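Local atomic coordinates of cytochrome C-type biogenesis protein ccmF (Thermus thermophilus, PDB entry 6ZMQ), a protein that probably serves as the membrane-bound heme lyase of cytochrome c maturation and carries a bound heme b. Residues P20-G24 with A74-A78; A68-F72 with L115-L119; F84-Y88 with S161-T165; F151-V155 with A328-F332. One frame throughout, in Å; residues are numbered along the deposited sequence.

How the contacts relate
Contacts 1 and 2 are neighbours on helix 61-81, their centres about 11 Å apart: its A74-A78 part meets helix 20-47, its A68-F72 part helix 110-129. Contact 3 joins two loop regions, its centre about 10 Å from that of contact 1. F163 of contact 3 ties the three together, its ring reaching G24 and L75 of contact 1 and A71 and L115 of contact 2. Contact 4, centred about 15 Å from contact 2, is joined to it by W117, whose ring lies against F152 and F329. Contact 4 alone of these borders a lipid directly, a phosphatidylethanolamine; all four contacts lie away from the annotated heme-binding residues.

Contact 1 (P20-G24 with A74-A78); sequences PALLG and ALEWA
P20 is the main bump on helix 20-47, and it fits a hollow on helix 61-81 walled by the indole of W77 and floored by the methyl of A78. Its CG rests over one face of the five-membered ring of W77, 3.9 Å from the centroid and 30° off the normal, a CH-pi contact. Meanwhile P20 CB sits 3.7 Å from A78 CB. Proline suits this first turn, where a backbone N-H is not needed for helical bonding, and its compact ring offers CH2 groups to the indole face. One turn on, L23 forms a second bump: CD2 leans obliquely on the six-membered ring, 3.6 Å from W77 CE3, while its CG touches A74 CB at 3.8 Å. W77 presents its ring to both residues because CG stands anti to the backbone N (chi1 -172°), which carries the indole across to the facing helix. In the opposite sense, the methyl of A74 is a small knob entering the hollow over G24, with A74 CB 3.7 Å from G24 N; glycine leaves room for it. Small residues thus allow the segment axes to approach to 8.8 Å at 169°, the close packing of an antiparallel pair of transmembrane helices.

Contact 2 (A68-F72 with L115-L119); sequences ALAAF and LLWGL
A71 and L115 meet methyl to methyl, with A71 CB 3.7 Å from L115 CD1, the first of several apolar contacts between helices 61-81 and 110-129. Among the aliphatic contacts, L119 CD1 reaches the backbone side of the other helix, lying 3.7 Å from L69 CA and 3.6 Å from F72 CB. Leucine methyls also rest on backbone oxygens, L115 CD2 lying 3.5 Å from A71 O. The alanines A68 and A71 suit this face because they leave shallow ground into which the branched leucines can reach.

The aromatic contacts centre on F72. With chi1 at -174°, its ring is carried past L119 to L116, which lies alongside, pointing the same way, with L116 CD2 3.7 Å from F72 CE1. L115 CG comes at the ring's edge, near its plane. With an alanine at L115, both branch methyls would be missing, and a gap would probably open over A71 CB and its carbonyl. F163, from a loop, also covers L115.

The segment axes approach to 9.4 Å and cross at -153°, so that leucines of helix 110-129 lie over the alanine-lined face of helix 61-81, as in a polytopic membrane helix bundle.

Contact 3 (F84-Y88 with S161-T165); sequences FSLAY and SPFET
This is a loop-to-loop contact at the ends of the helix bundle, where the turn leading into helix 87-92 runs roughly antiparallel (149°) beside the loop that follows helix 135-157. Backbone carries much of it. Two weak CA-H...O contacts run in opposite senses: T165 CA lies 3.4 Å from S85 O, and L86 CA the same distance from E164 O. The hydroxyl of S85 is turned to D83 instead. L86 holds the N-cap position of helix 87-92, but an apolar side chain there cannot bond the first-turn N-H groups and packs instead. Its CG is anti to the carbonyl carbon (chi1 -47°), bringing CD2 against E164 O, to 4.1 Å from F163 CB and to the edge of the F163 ring, near its plane. A face of the F163 ring carries P162 CG 3.5 Å above it, toward the rim. F163 N donates a weak bond of 3.1 Å to S161 OG in the manner of an ST turn. A87 CB meets E164 CB at 3.9 Å, the carboxylate lying at the surface, and Y88 CB faces P162 O at 3.5 Å. Beneath the loops, L75 of helix 61-81 packs against the rings of Y88 and F163.

Contact 4 (F151-V155 with A328-F332); sequences FFFGV and AFLGF. With PTY (phosphatidylethanolamine), chain E.
One wall of a phosphatidylethanolamine pocket is built here by F151, G154 and V155 of helix 135-157 with A328, G331 and F332 of helix 325-345. F151 spans the 11.6 Å between the segment axes. A chi1 near 180° (177°) swings its ring straight across to the other helix. There it forms an offset stack with F332, centroids 4.4 Å apart and planes at 22°, and F332 CB lies over the F151 ring in a CH-pi contact. The edge of F151 simultaneously meets the face of F329 in a T-shaped pair: the planes stand at 80°, and F151 CE2 sits 4.0 Å above the centre of the F329 ring. F151, F329 and F332 are thus an aromatic cluster wedged between two antiparallel transmembrane helices, where flat, stiff rings fill a separation too wide for short side chains. A leucine in place of F151 would probably leave F332 without its stacking partner and the face of F329 without the edge that covers it. F329 CZ also comes to the edge of F152, 4.0 Å from its CE1, while F307 and W117 extend the aromatic packing around F329. Smaller residues close the contact at one end, with V155 CG2 3.8 Å from A328 CB. On the lipid side, F151 CD1 touches C17 of one acyl chain at 3.7 Å and also C38 of the other; F332 CD1 lies 3.9 Å from C18. G154 and G331 lack side chains exactly where the acyl chains pass close to the helices.

Contact 1 (P20-G24 with A74-A78)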
loop_
_atom_site.group_PDB
_atom_site.type_symbol
_atom_site.label_atom_id
_atom_site.label_comp_id
_atom_site.label_asym_id
_atom_site.label_seq_id
_atom_site.Cartn_x
_atom_site.Cartn_y
_atom_site.Cartn_z
ATOM N N PRO A 20 -26.172 20.345 5.962
ATOM C CA PRO A 20 -25.217 19.223 5.958
ATOM C C PRO A 20 -24.485 19.053 7.285
ATOM O O PRO A 20 -24.049 17.940 7.614
ATOM C CB PRO A 20 -24.259 19.615 4.830
ATOM C CG PRO A 20 -25.126 20.366 3.889
ATOM C CD PRO A 20 -25.992 21.206 4.773
ATOM N N ALA A 21 -24.322 20.154 8.033
ATOM C CA ALA A 21 -23.620 20.155 9.314
ATOM C C ALA A 21 -24.324 19.304 10.362
ATOM O O ALA A 21 -23.695 18.445 10.989
ATOM C CB ALA A 21 -23.488 21.592 9.815
ATOM N N LEU A 22 -25.627 19.496 10.558
ATOM C CA LEU A 22 -26.296 18.694 11.572
ATOM C C LEU A 22 -26.684 17.311 11.072
ATOM O O LEU A 22 -26.800 16.400 11.899
ATOM C CB LEU A 22 -27.516 19.421 12.144
ATOM C CG LEU A 22 -27.092 20.557 13.083
ATOM C CD1 LEU A 22 -26.885 21.882 12.357
ATOM C CD2 LEU A 22 -28.069 20.692 14.242
ATOM N N LEU A 23 -26.778 17.113 9.750
ATOM C CA LEU A 23 -26.831 15.758 9.206
ATOM C C LEU A 23 -25.552 14.989 9.488
ATOM O O LEU A 23 -25.614 13.831 9.908
ATOM C CB LEU A 23 -27.063 15.785 7.695
ATOM C CG LEU A 23 -26.992 14.453 6.922
ATOM C CD1 LEU A 23 -27.930 13.344 7.421
ATOM C CD2 LEU A 23 -27.173 14.708 5.439
ATOM N N GLY A 24 -24.401 15.636 9.358
ATOM C CA GLY A 24 -23.147 14.959 9.608
ATOM C C GLY A 24 -22.852 14.789 11.081
ATOM O O GLY A 24 -22.192 13.826 11.487
ATOM N N ALA A 74 -23.144 13.605 3.904
ATOM C CA ALA A 74 -23.259 14.992 4.353
ATOM C C ALA A 74 -22.042 15.812 3.948
ATOM O O ALA A 74 -22.183 16.975 3.546
ATOM C CB ALA A 74 -23.440 15.041 5.869
ATOM N N LEU A 75 -20.842 15.225 4.047
ATOM C CA LEU A 75 -19.647 15.946 3.604
ATOM C C LEU A 75 -19.623 16.136 2.086
ATOM O O LEU A 75 -19.226 17.202 1.596
ATOM C CB LEU A 75 -18.385 15.229 4.082
ATOM C CG LEU A 75 -17.121 16.086 4.263
ATOM C CD1 LEU A 75 -17.435 17.459 4.898
ATOM C CD2 LEU A 75 -16.108 15.332 5.101
ATOM N N GLU A 76 -20.067 15.121 1.330
ATOM C CA GLU A 76 -20.156 15.243 -0.130
ATOM C C GLU A 76 -21.236 16.235 -0.552
ATOM O O GLU A 76 -21.066 16.969 -1.534
ATOM C CB GLU A 76 -20.434 13.886 -0.781
ATOM C CG GLU A 76 -19.286 12.904 -0.717
ATOM C CD GLU A 76 -18.813 12.473 -2.092
ATOM O OE1 GLU A 76 -17.582 12.375 -2.285
ATOM O OE2 GLU A 76 -19.660 12.248 -2.977
ATOM N N TRP A 77 -22.386 16.189 0.131
ATOM C CA TRP A 77 -23.458 17.175 0.033
ATOM C C TRP A 77 -22.937 18.596 0.214
ATOM O O TRP A 77 -23.208 19.469 -0.612
ATOM C CB TRP A 77 -24.510 16.813 1.096
ATOM C CG TRP A 77 -25.853 17.531 1.149
ATOM C CD1 TRP A 77 -26.127 18.847 0.878
ATOM C CD2 TRP A 77 -27.099 16.946 1.549
ATOM N NE1 TRP A 77 -27.460 19.110 1.079
ATOM C CE2 TRP A 77 -28.081 17.958 1.486
ATOM C CE3 TRP A 77 -27.478 15.659 1.943
ATOM C CZ2 TRP A 77 -29.416 17.722 1.803
ATOM C CZ3 TRP A 77 -28.802 15.425 2.258
ATOM C CH2 TRP A 77 -29.757 16.453 2.187
ATOM N N ALA A 78 -22.185 18.835 1.293
ATOM C CA ALA A 78 -21.659 20.168 1.586
ATOM C C ALA A 78 -20.620 20.600 0.559
ATOM O O ALA A 78 -20.550 21.777 0.184
ATOM C CB ALA A 78 -21.058 20.193 2.991
#

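Contact 2 (A68-F72 with L115-L119)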
loop_
_atom_site.group_PDB
_atom_site.type_symbol
_atom_site.label_atom_id
_atom_site.label_comp_id
_atom_site.label_asym_id
_atom_site.label_seq_id
_atom_site.Cartn_x
_atom_site.Cartn_y
_atom_site.Cartn_z
ATOM N N ALA A 68 -22.660 6.179 9.415
ATOM C CA ALA A 68 -21.376 6.539 8.801
ATOM C C ALA A 68 -21.552 7.015 7.362
ATOM O O ALA A 68 -20.948 8.021 6.963
ATOM C CB ALA A 68 -20.415 5.344 8.844
ATOM N N LEU A 69 -22.440 6.367 6.605
ATOM C CA LEU A 69 -22.737 6.794 5.242
ATOM C C LEU A 69 -23.480 8.117 5.222
ATOM O O LEU A 69 -23.270 8.912 4.301
ATOM C CB LEU A 69 -23.521 5.695 4.510
ATOM C CG LEU A 69 -23.999 5.788 3.046
ATOM C CD1 LEU A 69 -24.138 4.381 2.523
ATOM C CD2 LEU A 69 -25.363 6.481 2.836
ATOM N N ALA A 70 -24.317 8.368 6.232
ATOM C CA ALA A 70 -24.994 9.656 6.353
ATOM C C ALA A 70 -23.999 10.789 6.584
ATOM O O ALA A 70 -24.142 11.876 6.016
ATOM C CB ALA A 70 -26.023 9.594 7.483
ATOM N N ALA A 71 -22.959 10.537 7.377
ATOM C CA ALA A 71 -21.949 11.568 7.628
ATOM C C ALA A 71 -21.072 11.832 6.400
ATOM O O ALA A 71 -20.754 12.993 6.088
ATOM C CB ALA A 71 -21.100 11.174 8.829
ATOM N N PHE A 72 -20.668 10.767 5.692
ATOM C CA PHE A 72 -19.881 10.941 4.465
ATOM C C PHE A 72 -20.677 11.636 3.370
ATOM O O PHE A 72 -20.151 12.500 2.656
ATOM C CB PHE A 72 -19.389 9.594 3.958
ATOM C CG PHE A 72 -18.457 9.675 2.774
ATOM C CD1 PHE A 72 -17.108 9.946 2.953
ATOM C CD2 PHE A 72 -18.926 9.446 1.478
ATOM C CE1 PHE A 72 -16.247 10.007 1.864
ATOM C CE2 PHE A 72 -18.075 9.513 0.388
ATOM C CZ PHE A 72 -16.734 9.792 0.582
ATOM N N LEU A 115 -13.177 10.190 8.351
ATOM C CA LEU A 115 -14.570 9.826 8.060
ATOM C C LEU A 115 -14.655 8.729 6.988
ATOM O O LEU A 115 -15.409 7.762 7.145
ATOM C CB LEU A 115 -15.379 11.061 7.648
ATOM C CG LEU A 115 -16.866 10.918 7.254
ATOM C CD1 LEU A 115 -17.659 9.978 8.177
ATOM C CD2 LEU A 115 -17.554 12.275 7.183
ATOM N N LEU A 116 -13.880 8.852 5.907
ATOM C CA LEU A 116 -13.871 7.809 4.874
ATOM C C LEU A 116 -13.257 6.511 5.407
ATOM O O LEU A 116 -13.682 5.408 5.039
ATOM C CB LEU A 116 -13.127 8.322 3.629
ATOM C CG LEU A 116 -13.012 7.579 2.282
ATOM C CD1 LEU A 116 -11.855 6.572 2.191
ATOM C CD2 LEU A 116 -14.336 6.875 1.953
ATOM N N TRP A 117 -12.286 6.647 6.311
ATOM C CA TRP A 117 -11.633 5.526 6.976
ATOM C C TRP A 117 -12.609 4.754 7.859
ATOM O O TRP A 117 -12.686 3.517 7.791
ATOM C CB TRP A 117 -10.484 6.098 7.803
ATOM C CG TRP A 117 -9.444 5.165 8.201
ATOM C CD1 TRP A 117 -9.454 3.820 8.046
ATOM C CD2 TRP A 117 -8.203 5.492 8.834
ATOM N NE1 TRP A 117 -8.304 3.288 8.537
ATOM C CE2 TRP A 117 -7.511 4.288 9.025
ATOM C CE3 TRP A 117 -7.608 6.686 9.252
ATOM C CZ2 TRP A 117 -6.269 4.230 9.633
ATOM C CZ3 TRP A 117 -6.358 6.631 9.844
ATOM C CH2 TRP A 117 -5.698 5.408 10.019
ATOM N N GLY A 118 -13.348 5.473 8.711
ATOM C CA GLY A 118 -14.364 4.843 9.534
ATOM C C GLY A 118 -15.520 4.297 8.725
ATOM O O GLY A 118 -16.131 3.304 9.116
ATOM N N LEU A 119 -15.798 4.898 7.562
ATOM C CA LEU A 119 -16.829 4.364 6.672
ATOM C C LEU A 119 -16.424 3.028 6.062
ATOM O O LEU A 119 -17.237 2.098 6.001
ATOM C CB LEU A 119 -17.157 5.363 5.561
ATOM C CG LEU A 119 -18.323 4.902 4.690
ATOM C CD1 LEU A 119 -19.210 6.031 4.559
ATOM C CD2 LEU A 119 -17.931 4.455 3.270
#

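Contact 3 (F84-Y88 with S161-T165)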
loop_
_atom_site.group_PDB
_atom_site.type_symbol
_atom_site.label_atom_id
_atom_site.label_comp_id
_atom_site.label_asym_id
_atom_site.label_seq_id
_atom_site.Cartn_x
_atom_site.Cartn_y
_atom_site.Cartn_z
ATOM N N PHE A 84 -19.776 27.160 2.654
ATOM C CA PHE A 84 -18.444 27.608 3.035
ATOM C C PHE A 84 -18.352 27.874 4.535
ATOM O O PHE A 84 -17.352 28.429 5.007
ATOM C CB PHE A 84 -18.076 28.855 2.228
ATOM C CG PHE A 84 -17.270 28.572 0.982
ATOM C CD1 PHE A 84 -17.603 27.512 0.139
ATOM C CD2 PHE A 84 -16.213 29.404 0.625
ATOM C CE1 PHE A 84 -16.868 27.263 -1.014
ATOM C CE2 PHE A 84 -15.477 29.166 -0.528
ATOM C CZ PHE A 84 -15.807 28.097 -1.347
ATOM N N SER A 85 -19.385 27.477 5.290
ATOM C CA SER A 85 -19.449 27.753 6.721
ATOM C C SER A 85 -18.670 26.737 7.544
ATOM O O SER A 85 -18.152 27.084 8.611
ATOM C CB SER A 85 -20.907 27.797 7.191
ATOM O OG SER A 85 -21.525 26.524 7.112
ATOM N N LEU A 86 -18.574 25.495 7.083
ATOM C CA LEU A 86 -17.770 24.511 7.789
ATOM C C LEU A 86 -16.292 24.775 7.528
ATOM O O LEU A 86 -15.912 25.285 6.470
ATOM C CB LEU A 86 -18.135 23.099 7.348
ATOM C CG LEU A 86 -19.610 22.724 7.274
ATOM C CD1 LEU A 86 -19.795 21.670 6.208
ATOM C CD2 LEU A 86 -20.045 22.182 8.596
ATOM N N ALA A 87 -15.461 24.434 8.516
ATOM C CA ALA A 87 -14.035 24.750 8.445
ATOM C C ALA A 87 -13.322 23.892 7.404
ATOM O O ALA A 87 -12.425 24.374 6.698
ATOM C CB ALA A 87 -13.388 24.577 9.819
ATOM N N TYR A 88 -13.711 22.614 7.306
ATOM C CA TYR A 88 -13.052 21.666 6.408
ATOM C C TYR A 88 -13.275 22.027 4.941
ATOM O O TYR A 88 -12.349 21.944 4.126
ATOM C CB TYR A 88 -13.564 20.258 6.710
ATOM C CG TYR A 88 -12.891 19.136 5.952
ATOM C CD1 TYR A 88 -11.515 18.944 6.032
ATOM C CD2 TYR A 88 -13.638 18.248 5.181
ATOM C CE1 TYR A 88 -10.904 17.905 5.358
ATOM C CE2 TYR A 88 -13.027 17.211 4.491
ATOM C CZ TYR A 88 -11.660 17.048 4.585
ATOM O OH TYR A 88 -11.043 16.022 3.914
ATOM N N SER A 161 -13.012 16.926 14.209
ATOM C CA SER A 161 -14.320 16.811 13.576
ATOM C C SER A 161 -14.345 17.473 12.205
ATOM O O SER A 161 -13.809 18.576 12.043
ATOM C CB SER A 161 -15.406 17.402 14.475
ATOM O OG SER A 161 -16.533 17.788 13.710
ATOM N N PRO A 162 -14.899 16.811 11.186
ATOM C CA PRO A 162 -15.106 17.489 9.894
ATOM C C PRO A 162 -16.114 18.634 9.928
ATOM O O PRO A 162 -15.953 19.604 9.175
ATOM C CB PRO A 162 -15.570 16.346 8.977
ATOM C CG PRO A 162 -16.061 15.286 9.895
ATOM C CD PRO A 162 -15.225 15.376 11.119
ATOM N N PHE A 163 -17.132 18.570 10.782
ATOM C CA PHE A 163 -18.259 19.508 10.715
ATOM C C PHE A 163 -18.155 20.603 11.782
ATOM O O PHE A 163 -18.927 20.665 12.737
ATOM C CB PHE A 163 -19.569 18.738 10.816
ATOM C CG PHE A 163 -19.634 17.547 9.902
ATOM C CD1 PHE A 163 -19.708 17.719 8.526
ATOM C CD2 PHE A 163 -19.581 16.259 10.419
ATOM C CE1 PHE A 163 -19.756 16.626 7.677
ATOM C CE2 PHE A 163 -19.621 15.161 9.582
ATOM C CZ PHE A 163 -19.713 15.342 8.209
ATOM N N GLU A 164 -17.163 21.475 11.603
ATOM C CA GLU A 164 -16.968 22.639 12.462
ATOM C C GLU A 164 -17.672 23.869 11.887
ATOM O O GLU A 164 -18.510 23.782 10.989
ATOM C CB GLU A 164 -15.479 22.919 12.654
ATOM C CG GLU A 164 -14.983 22.777 14.078
ATOM C CD GLU A 164 -13.695 23.546 14.313
ATOM O OE1 GLU A 164 -13.697 24.460 15.164
ATOM O OE2 GLU A 164 -12.681 23.249 13.643
ATOM N N THR A 165 -17.348 25.041 12.428
ATOM C CA THR A 165 -17.795 26.322 11.881
ATOM C C THR A 165 -16.687 27.362 12.051
ATOM O O THR A 165 -16.558 28.296 11.257
ATOM C CB THR A 165 -19.079 26.852 12.560
ATOM O OG1 THR A 165 -20.093 25.841 12.567
ATOM C CG2 THR A 165 -19.604 28.082 11.825
#

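Contact 4 (F151-V155 with A328-F332)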
loop_
_atom_site.group_PDB
_atom_site.type_symbol
_atom_site.label_atom_id
_atom_site.label_comp_id
_atom_site.label_asym_id
_atom_site.label_seq_id
_atom_site.Cartn_x
_atom_site.Cartn_y
_atom_site.Cartn_z
ATOM N N PHE A 151 -13.262 3.841 18.235
ATOM C CA PHE A 151 -12.079 4.708 18.229
ATOM C C PHE A 151 -12.137 5.730 17.105
ATOM O O PHE A 151 -11.822 6.900 17.325
ATOM C CB PHE A 151 -10.764 3.941 18.102
ATOM C CG PHE A 151 -9.559 4.871 18.026
ATOM C CD1 PHE A 151 -9.249 5.708 19.093
ATOM C CD2 PHE A 151 -8.807 4.977 16.865
ATOM C CE1 PHE A 151 -8.168 6.582 19.028
ATOM C CE2 PHE A 151 -7.724 5.848 16.790
ATOM C CZ PHE A 151 -7.406 6.651 17.873
ATOM N N PHE A 152 -12.536 5.304 15.896
ATOM C CA PHE A 152 -12.578 6.227 14.757
ATOM C C PHE A 152 -13.634 7.306 14.940
ATOM O O PHE A 152 -13.376 8.484 14.680
ATOM C CB PHE A 152 -12.835 5.479 13.448
ATOM C CG PHE A 152 -11.614 4.857 12.873
ATOM C CD1 PHE A 152 -10.410 5.546 12.868
ATOM C CD2 PHE A 152 -11.670 3.589 12.320
ATOM C CE1 PHE A 152 -9.278 4.970 12.340
ATOM C CE2 PHE A 152 -10.540 3.007 11.787
ATOM C CZ PHE A 152 -9.347 3.697 11.803
ATOM N N PHE A 153 -14.801 6.942 15.456
ATOM C CA PHE A 153 -15.837 7.954 15.585
ATOM C C PHE A 153 -15.695 8.759 16.876
ATOM O O PHE A 153 -16.110 9.920 16.918
ATOM C CB PHE A 153 -17.207 7.301 15.428
ATOM C CG PHE A 153 -17.537 6.992 13.989
ATOM C CD1 PHE A 153 -18.035 7.983 13.159
ATOM C CD2 PHE A 153 -17.276 5.740 13.445
ATOM C CE1 PHE A 153 -18.312 7.723 11.826
ATOM C CE2 PHE A 153 -17.553 5.469 12.110
ATOM C CZ PHE A 153 -18.068 6.468 11.307
ATOM N N GLY A 154 -15.073 8.193 17.917
ATOM C CA GLY A 154 -14.641 9.004 19.046
ATOM C C GLY A 154 -13.578 10.020 18.669
ATOM O O GLY A 154 -13.711 11.208 18.974
ATOM N N VAL A 155 -12.551 9.586 17.921
ATOM C CA VAL A 155 -11.473 10.484 17.499
ATOM C C VAL A 155 -11.959 11.424 16.395
ATOM O O VAL A 155 -11.250 12.347 15.988
ATOM C CB VAL A 155 -10.232 9.673 17.055
ATOM C CG1 VAL A 155 -10.313 9.212 15.591
ATOM C CG2 VAL A 155 -8.936 10.426 17.323
ATOM N N ALA A 328 -3.698 10.053 20.170
ATOM C CA ALA A 328 -4.786 9.075 20.161
ATOM C C ALA A 328 -4.445 7.874 19.288
ATOM O O ALA A 328 -4.711 6.724 19.664
ATOM C CB ALA A 328 -6.087 9.730 19.695
ATOM N N PHE A 329 -3.830 8.126 18.127
ATOM C CA PHE A 329 -3.435 7.026 17.251
ATOM C C PHE A 329 -2.285 6.215 17.839
ATOM O O PHE A 329 -2.232 4.996 17.640
ATOM C CB PHE A 329 -3.067 7.567 15.872
ATOM C CG PHE A 329 -4.232 7.619 14.933
ATOM C CD1 PHE A 329 -5.054 8.739 14.895
ATOM C CD2 PHE A 329 -4.559 6.520 14.151
ATOM C CE1 PHE A 329 -6.149 8.786 14.047
ATOM C CE2 PHE A 329 -5.656 6.554 13.313
ATOM C CZ PHE A 329 -6.451 7.691 13.257
ATOM N N LEU A 330 -1.394 6.860 18.606
ATOM C CA LEU A 330 -0.328 6.138 19.297
ATOM C C LEU A 330 -0.889 5.243 20.397
ATOM O O LEU A 330 -0.464 4.087 20.537
ATOM C CB LEU A 330 0.691 7.138 19.857
ATOM C CG LEU A 330 1.927 6.686 20.642
ATOM C CD1 LEU A 330 3.136 7.484 20.196
ATOM C CD2 LEU A 330 1.713 6.886 22.136
ATOM N N GLY A 331 -1.863 5.755 21.164
ATOM C CA GLY A 331 -2.543 4.929 22.156
ATOM C C GLY A 331 -3.327 3.776 21.552
ATOM O O GLY A 331 -3.362 2.676 22.111
ATOM N N PHE A 332 -3.935 4.005 20.384
ATOM C CA PHE A 332 -4.661 2.951 19.679
ATOM C C PHE A 332 -3.713 1.861 19.175
ATOM O O PHE A 332 -4.026 0.665 19.273
ATOM C CB PHE A 332 -5.455 3.559 18.519
ATOM C CG PHE A 332 -6.374 2.588 17.831
ATOM C CD1 PHE A 332 -7.160 1.708 18.560
ATOM C CD2 PHE A 332 -6.421 2.528 16.450
ATOM C CE1 PHE A 332 -8.004 0.805 17.910
ATOM C CE2 PHE A 332 -7.247 1.623 15.790
ATOM C CZ PHE A 332 -8.039 0.762 16.521
HETATM C C1 PTY E . -5.692 15.094 25.031
HETATM C C2 PTY E . -1.185 20.476 26.427
HETATM C C3 PTY E . -0.964 19.228 25.573
HETATM O O4 PTY E . -6.552 15.391 23.969
HETATM C C5 PTY E . -3.399 15.196 23.966
HETATM C C6 PTY E . -4.467 14.282 24.595
HETATM O O7 PTY E . -4.825 13.213 23.735
HETATM C C8 PTY E . -4.968 11.942 24.346
HETATM O O10 PTY E . -4.877 11.847 25.524
HETATM C C11 PTY E . -5.233 10.665 23.523
HETATM C C12 PTY E . -5.540 9.434 24.404
HETATM C C13 PTY E . -5.235 8.093 23.703
HETATM C C14 PTY E . -6.319 7.021 23.907
HETATM C C15 PTY E . -6.436 6.080 22.696
HETATM C C16 PTY E . -6.895 4.659 23.070
HETATM C C17 PTY E . -8.197 4.296 22.336
HETATM C C18 PTY E . -8.349 2.790 22.074
HETATM C C19 PTY E . -9.755 2.479 21.544
HETATM C C20 PTY E . -10.044 0.973 21.610
HETATM C C21 PTY E . -11.553 0.704 21.649
HETATM C C22 PTY E . -11.884 -0.434 22.625
HETATM C C23 PTY E . -11.683 -1.801 21.960
HETATM C C24 PTY E . -12.153 -2.925 22.891
HETATM C C25 PTY E . -12.173 -4.282 22.180
HETATM C C26 PTY E . -11.210 -5.251 22.870
HETATM C C27 PTY E . -11.780 -6.669 22.873
HETATM C C28 PTY E . -10.630 -7.648 23.092
HETATM C C29 PTY E . -11.135 -8.963 23.677
HETATM C C30 PTY E . -7.873 15.586 24.393
HETATM C C31 PTY E . -8.769 14.373 24.650
HETATM O O30 PTY E . -8.291 16.682 24.571
HETATM C C32 PTY E . -8.728 13.448 23.432
HETATM C C33 PTY E . -9.393 12.102 23.728
HETATM C C34 PTY E . -9.545 11.310 22.426
HETATM C C35 PTY E . -10.139 9.929 22.716
HETATM C C36 PTY E . -10.913 9.403 21.505
HETATM C C37 PTY E . -12.022 8.462 21.978
HETATM C C38 PTY E . -11.800 7.067 21.392
HETATM C C39 PTY E . -12.769 6.054 22.004
HETATM C C40 PTY E . -12.017 5.163 22.994
HETATM C C41 PTY E . -12.850 3.939 23.379
HETATM C C42 PTY E . -13.669 4.240 24.632
HETATM C C43 PTY E . -14.034 2.931 25.328
HETATM C C44 PTY E . -15.501 2.625 25.047
HETATM P P1 PTY E . -2.719 17.284 25.497
HETATM O O11 PTY E . -2.187 18.783 25.054
HETATM O O12 PTY E . -1.537 16.440 25.911
HETATM O O13 PTY E . -3.623 17.452 26.692
HETATM O O14 PTY E . -3.577 16.558 24.280
HETATM N N1 PTY E . -0.696 20.230 27.772
#